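Local coordinates for cobalamin biosynthesis protein CobN (Mycobacterium tuberculosis, PDB 7C6O) that is the large, catalytic subunit of cobaltochelatase, the enzyme that inserts cobalt into the corrin ring during cobalamin biosynthesis, at residues G598-R603 with F944-P949; E691-Q696 with T752-E757. All coordinates share one frame; numbering follows the deposited sequence.

How the contacts relate
Followed from the N terminus, the chain reaches helix 595-604 first, whose residues 598-603 form one half of contact 1. It then runs through helix 675-694 and helix 750-769, which meet in contact 2 (691-696 with 752-757) and close a loop of 55 residues. Only much later, at helix 942-947, does the chain complete contact 1, so contact 2 is nested inside that 340-residue excursion. Contact 1 lies near the middle of the molecule and joins helix 595-604, between parallel strands 586-591 and 608-612 of one mixed sheet, to helix 942-947, which follows strand 935-940 of another; contact 2 sits in a peripheral helical region. Their centres are about 37 Å apart, and they do not touch.

Contact 1: residues G598-R603 with F944-P949; sequences GTQAKR and FRDAFP
Gln-600 and Asp-946 meet with their side chains roughly at right angles, amide against carboxylate, the two planes turned 44° from each other. The bond is nearly straight: Gln-600 NE2 donates to Asp-946 OD2 at 3.1 Å, with an N-H...O angle of 167°. The oxygen lies in the plane of the amide, whereas the donor meets OD2 on its anti side and somewhat out of the carboxylate plane. Gln-600 gets there with CG anti to the backbone N (chi1 -167°) and a bend at chi2. Asp-946 OD2 is also bonded by Tyr-1003, while Asp-946 OD1 is gripped side-on by the neighbouring Arg-945, whose NE lies 2.9 Å from that OD1. Both carboxylate oxygens are thus engaged, which should fix the rotation of the group. The segments bring together helix 595-604, the helix of a beta-alpha-beta crossover between parallel strands 586-591 and 608-612 of one mixed sheet, and helix 942-947, which follows strand 935-940 of another. One turn on from Gln-600, Arg-603 reaches across with its chain extended from CG to NE, and Thr-599 CG2 lies over one face of the guanidinium, offset toward the rim. Arg-603 NH1 comes within 3.7 Å of Ala-947 CB. Two waters at the guanidinium edge, in its plane, carry the polar link: both accept from NH1, and one donates a hydrogen bond to Ala-947 O at 2.7 Å, the other a weak one to Asp-946 O. Arg-603 NE forms a salt bridge with Glu-316.

Contact 2: residues E691-Q696 with T752-E757; sequences EIKDVQ and TVDQTE
Val-753 directs its CG1 branch, anti to the backbone N (chi1 172°), at the carboxylate of Asp-694, and Val-753 CG1 lies 3.9 Å from Asp-694 OD1. This methyl packs against a group whose charge is handled from outside the pair: Arg-619 and Arg-737 both form salt bridges with Asp-694 OD1, and OD2 bonds to a glycerol probably left from crystallisation. Next comes Asp-754, approached by Lys-693 from the opposite direction. The lysine chain is fully extended, and its NZ makes a salt bridge to Asp-754 OD2 at 3.0 Å. Lys-693 NZ and CE sit over one face of the Asp-754 carboxylate, consistent with the weakness of the hydrogen bond. The same NZ has a second acidic partner in Glu-630. One turn beyond Val-753, Glu-757 brings its OE1 to 4.5 Å from Asp-694 OD1. These like charges are probably made tolerable by Arg-737, which forms salt bridges with both oxygens. A water lies between the segments, 2.7 Å from Glu-757 OE2 and 2.9 Å from Gln-696 OE1. Arg-619, of strand 617-619, has at most a long, weak pairing with Asp-754. The arrangement is helix-to-helix packing through a charged network, in which the C-terminal end of helix 675-694 meets the first turns of helix 750-769, with Arg-737 of helix 736-739 bridging the two.

Contact 1: residues G598-R603 with F944-P949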
loop_
_atom_site.group_PDB
_atom_site.type_symbol
_atom_site.label_atom_id
_atom_site.label_comp_id
_atom_site.label_asym_id
_atom_site.label_seq_id
_atom_site.Cartn_x
_atom_site.Cartn_y
_atom_site.Cartn_z
ATOM N N GLY A 598 -2.142 -4.168 -0.538
ATOM C CA GLY A 598 -1.498 -4.976 -1.562
ATOM C C GLY A 598 -0.030 -4.637 -1.717
ATOM O O GLY A 598 0.808 -5.524 -1.911
ATOM N N THR A 599 0.300 -3.348 -1.623
ATOM C CA THR A 599 1.685 -2.910 -1.751
ATOM C C THR A 599 2.556 -3.484 -0.639
ATOM O O THR A 599 3.725 -3.824 -0.867
ATOM C CB THR A 599 1.732 -1.380 -1.751
ATOM O OG1 THR A 599 1.017 -0.886 -2.891
ATOM C CG2 THR A 599 3.155 -0.879 -1.803
ATOM N N GLN A 600 2.002 -3.616 0.569
ATOM C CA GLN A 600 2.783 -4.167 1.671
ATOM C C GLN A 600 3.184 -5.609 1.389
ATOM O O GLN A 600 4.304 -6.024 1.708
ATOM C CB GLN A 600 2.000 -4.072 2.983
ATOM C CG GLN A 600 2.842 -4.336 4.237
ATOM C CD GLN A 600 3.846 -3.224 4.531
ATOM O OE1 GLN A 600 4.635 -2.832 3.670
ATOM N NE2 GLN A 600 3.822 -2.719 5.757
ATOM N N ALA A 601 2.287 -6.383 0.778
ATOM C CA ALA A 601 2.638 -7.742 0.383
ATOM C C ALA A 601 3.693 -7.738 -0.718
ATOM O O ALA A 601 4.596 -8.583 -0.720
ATOM C CB ALA A 601 1.388 -8.497 -0.067
ATOM N N LYS A 602 3.596 -6.793 -1.660
ATOM C CA LYS A 602 4.595 -6.692 -2.723
ATOM C C LYS A 602 5.988 -6.451 -2.159
ATOM O O LYS A 602 6.976 -6.996 -2.664
ATOM C CB LYS A 602 4.236 -5.562 -3.690
ATOM C CG LYS A 602 2.977 -5.777 -4.516
ATOM C CD LYS A 602 2.584 -4.492 -5.246
ATOM C CE LYS A 602 3.549 -4.148 -6.375
ATOM N NZ LYS A 602 3.346 -5.018 -7.569
ATOM N N ARG A 603 6.087 -5.633 -1.112
ATOM C CA ARG A 603 7.374 -5.134 -0.646
ATOM C C ARG A 603 7.963 -5.925 0.511
ATOM O O ARG A 603 9.192 -6.012 0.614
ATOM C CB ARG A 603 7.247 -3.661 -0.243
ATOM C CG ARG A 603 6.778 -2.784 -1.389
ATOM C CD ARG A 603 6.668 -1.318 -1.000
ATOM N NE ARG A 603 6.270 -0.516 -2.153
ATOM C CZ ARG A 603 6.086 0.801 -2.134
ATOM N NH1 ARG A 603 6.265 1.489 -1.013
ATOM N NH2 ARG A 603 5.717 1.428 -3.241
ATOM N N PHE A 944 1.832 3.708 6.264
ATOM C CA PHE A 944 2.086 5.078 5.826
ATOM C C PHE A 944 3.526 5.475 6.111
ATOM O O PHE A 944 4.193 6.078 5.262
ATOM C CB PHE A 944 1.121 6.051 6.506
ATOM C CG PHE A 944 1.205 7.455 5.969
ATOM C CD1 PHE A 944 0.342 7.878 4.968
ATOM C CD2 PHE A 944 2.153 8.346 6.453
ATOM C CE1 PHE A 944 0.418 9.163 4.462
ATOM C CE2 PHE A 944 2.237 9.635 5.951
ATOM C CZ PHE A 944 1.364 10.044 4.956
ATOM N N ARG A 945 4.016 5.152 7.310
ATOM C CA ARG A 945 5.424 5.357 7.636
ATOM C C ARG A 945 6.336 4.650 6.635
ATOM O O ARG A 945 7.322 5.232 6.163
ATOM C CB ARG A 945 5.682 4.865 9.059
ATOM C CG ARG A 945 7.135 4.623 9.429
ATOM C CD ARG A 945 7.198 3.632 10.582
ATOM N NE ARG A 945 6.815 2.289 10.152
ATOM C CZ ARG A 945 6.366 1.334 10.960
ATOM N NH1 ARG A 945 6.217 1.562 12.260
ATOM N NH2 ARG A 945 6.054 0.145 10.462
ATOM N N ASP A 946 6.008 3.400 6.286
ATOM C CA ASP A 946 6.848 2.612 5.386
ATOM C C ASP A 946 6.903 3.216 3.988
ATOM O O ASP A 946 7.979 3.317 3.384
ATOM C CB ASP A 946 6.319 1.181 5.290
ATOM C CG ASP A 946 6.476 0.404 6.572
ATOM O OD1 ASP A 946 6.947 0.973 7.581
ATOM O OD2 ASP A 946 6.121 -0.791 6.559
ATOM N N ALA A 947 5.745 3.587 3.441
ATOM C CA ALA A 947 5.623 3.907 2.025
ATOM C C ALA A 947 5.753 5.390 1.712
ATOM O O ALA A 947 6.059 5.736 0.565
ATOM C CB ALA A 947 4.275 3.411 1.487
ATOM N N PHE A 948 5.522 6.271 2.681
ATOM C CA PHE A 948 5.533 7.714 2.440
ATOM C C PHE A 948 6.459 8.422 3.426
ATOM O O PHE A 948 6.043 9.333 4.148
ATOM C CB PHE A 948 4.112 8.270 2.508
ATOM C CG PHE A 948 3.212 7.739 1.429
ATOM C CD1 PHE A 948 2.329 6.703 1.689
ATOM C CD2 PHE A 948 3.274 8.253 0.143
ATOM C CE1 PHE A 948 1.508 6.208 0.692
ATOM C CE2 PHE A 948 2.456 7.760 -0.859
ATOM C CZ PHE A 948 1.571 6.734 -0.586
ATOM N N PRO A 949 7.740 8.042 3.463
ATOM C CA PRO A 949 8.650 8.714 4.401
ATOM C C PRO A 949 8.859 10.178 4.062
ATOM O O PRO A 949 9.022 10.993 4.978
ATOM C CB PRO A 949 9.946 7.902 4.272
ATOM C CG PRO A 949 9.919 7.403 2.865
ATOM C CD PRO A 949 8.464 7.124 2.562
HETATM O O HOH W 1 5.863 4.239 -1.728
HETATM O O HOH W 2 7.313 0.767 1.607
#

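Contact 2: residues E691-Q696 with T752-E757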
loop_
_atom_site.group_PDB
_atom_site.type_symbol
_atom_site.label_atom_id
_atom_site.label_comp_id
_atom_site.label_asym_id
_atom_site.label_seq_id
_atom_site.Cartn_x
_atom_site.Cartn_y
_atom_site.Cartn_z
ATOM N N GLU A 691 -29.713 11.119 0.205
ATOM C CA GLU A 691 -28.347 10.604 0.250
ATOM C C GLU A 691 -28.306 9.130 0.648
ATOM O O GLU A 691 -27.512 8.360 0.092
ATOM C CB GLU A 691 -27.499 11.463 1.189
ATOM C CG GLU A 691 -27.201 12.841 0.598
ATOM C CD GLU A 691 -26.232 13.664 1.426
ATOM O OE1 GLU A 691 -26.046 13.350 2.619
ATOM O OE2 GLU A 691 -25.657 14.629 0.877
ATOM N N ILE A 692 -29.152 8.705 1.589
ATOM C CA ILE A 692 -29.134 7.290 1.958
ATOM C C ILE A 692 -29.821 6.423 0.911
ATOM O O ILE A 692 -29.547 5.217 0.838
ATOM C CB ILE A 692 -29.769 7.043 3.338
ATOM C CG1 ILE A 692 -31.257 7.393 3.332
ATOM C CG2 ILE A 692 -29.024 7.824 4.419
ATOM C CD1 ILE A 692 -31.983 6.950 4.587
ATOM N N LYS A 693 -30.706 7.002 0.099
ATOM C CA LYS A 693 -31.324 6.260 -0.994
ATOM C C LYS A 693 -30.378 6.134 -2.181
ATOM O O LYS A 693 -30.348 5.092 -2.847
ATOM C CB LYS A 693 -32.623 6.951 -1.416
ATOM C CG LYS A 693 -33.232 6.431 -2.705
ATOM C CD LYS A 693 -34.540 7.148 -3.022
ATOM C CE LYS A 693 -35.220 6.536 -4.232
ATOM N NZ LYS A 693 -36.529 7.184 -4.516
ATOM N N ASP A 694 -29.589 7.175 -2.440
ATOM C CA ASP A 694 -28.790 7.282 -3.652
ATOM C C ASP A 694 -27.406 6.656 -3.529
ATOM O O ASP A 694 -26.774 6.380 -4.555
ATOM C CB ASP A 694 -28.646 8.759 -4.039
ATOM C CG ASP A 694 -28.152 8.953 -5.457
ATOM O OD1 ASP A 694 -28.738 8.347 -6.378
ATOM O OD2 ASP A 694 -27.190 9.726 -5.649
ATOM N N VAL A 695 -26.924 6.421 -2.309
ATOM C CA VAL A 695 -25.555 5.956 -2.122
ATOM C C VAL A 695 -25.380 4.565 -2.724
ATOM O O VAL A 695 -26.300 3.734 -2.711
ATOM C CB VAL A 695 -25.187 5.976 -0.628
ATOM C CG1 VAL A 695 -26.005 4.948 0.148
ATOM C CG2 VAL A 695 -23.690 5.744 -0.438
ATOM N N GLN A 696 -24.198 4.314 -3.281
ATOM C CA GLN A 696 -23.871 2.992 -3.795
ATOM C C GLN A 696 -23.453 2.077 -2.651
ATOM O O GLN A 696 -22.645 2.464 -1.800
ATOM C CB GLN A 696 -22.748 3.084 -4.830
ATOM C CG GLN A 696 -23.134 3.804 -6.111
ATOM C CD GLN A 696 -24.065 2.981 -6.980
ATOM O OE1 GLN A 696 -24.893 3.525 -7.712
ATOM N NE2 GLN A 696 -23.926 1.665 -6.911
ATOM N N THR A 752 -35.455 15.475 -8.236
ATOM C CA THR A 752 -34.805 15.476 -9.543
ATOM C C THR A 752 -33.667 14.465 -9.612
ATOM O O THR A 752 -33.333 13.988 -10.703
ATOM C CB THR A 752 -34.299 16.877 -9.886
ATOM O OG1 THR A 752 -33.576 17.411 -8.770
ATOM C CG2 THR A 752 -35.467 17.794 -10.219
ATOM N N VAL A 753 -33.061 14.124 -8.471
ATOM C CA VAL A 753 -32.057 13.063 -8.461
ATOM C C VAL A 753 -32.675 11.748 -8.914
ATOM O O VAL A 753 -32.100 11.023 -9.736
ATOM C CB VAL A 753 -31.417 12.939 -7.065
ATOM C CG1 VAL A 753 -30.513 11.714 -7.006
ATOM C CG2 VAL A 753 -30.634 14.193 -6.723
ATOM N N ASP A 754 -33.870 11.430 -8.404
ATOM C CA ASP A 754 -34.527 10.181 -8.772
ATOM C C ASP A 754 -34.893 10.158 -10.249
ATOM O O ASP A 754 -34.752 9.128 -10.918
ATOM C CB ASP A 754 -35.774 9.969 -7.911
ATOM C CG ASP A 754 -35.439 9.621 -6.475
ATOM O OD1 ASP A 754 -34.377 9.006 -6.245
ATOM O OD2 ASP A 754 -36.237 9.962 -5.575
ATOM N N GLN A 755 -35.371 11.285 -10.777
ATOM C CA GLN A 755 -35.755 11.331 -12.183
ATOM C C GLN A 755 -34.536 11.226 -13.091
ATOM O O GLN A 755 -34.581 10.547 -14.124
ATOM C CB GLN A 755 -36.539 12.612 -12.461
ATOM C CG GLN A 755 -37.761 12.766 -11.569
ATOM C CD GLN A 755 -38.358 14.157 -11.616
ATOM O OE1 GLN A 755 -38.044 14.953 -12.500
ATOM N NE2 GLN A 755 -39.224 14.458 -10.654
ATOM N N THR A 756 -33.433 11.879 -12.719
ATOM C CA THR A 756 -32.224 11.794 -13.530
ATOM C C THR A 756 -31.608 10.402 -13.457
ATOM O O THR A 756 -31.085 9.894 -14.456
ATOM C CB THR A 756 -31.218 12.855 -13.086
ATOM O OG1 THR A 756 -31.865 14.132 -13.036
ATOM C CG2 THR A 756 -30.060 12.929 -14.066
ATOM N N GLU A 757 -31.663 9.766 -12.283
ATOM C CA GLU A 757 -31.176 8.394 -12.167
ATOM C C GLU A 757 -31.979 7.452 -13.054
ATOM O O GLU A 757 -31.410 6.570 -13.709
ATOM C CB GLU A 757 -31.226 7.938 -10.708
ATOM C CG GLU A 757 -30.867 6.471 -10.488
ATOM C CD GLU A 757 -29.386 6.178 -10.682
ATOM O OE1 GLU A 757 -28.572 7.128 -10.680
ATOM O OE2 GLU A 757 -29.035 4.987 -10.834
HETATM O O HOH W 3 -26.502 4.334 -10.035
#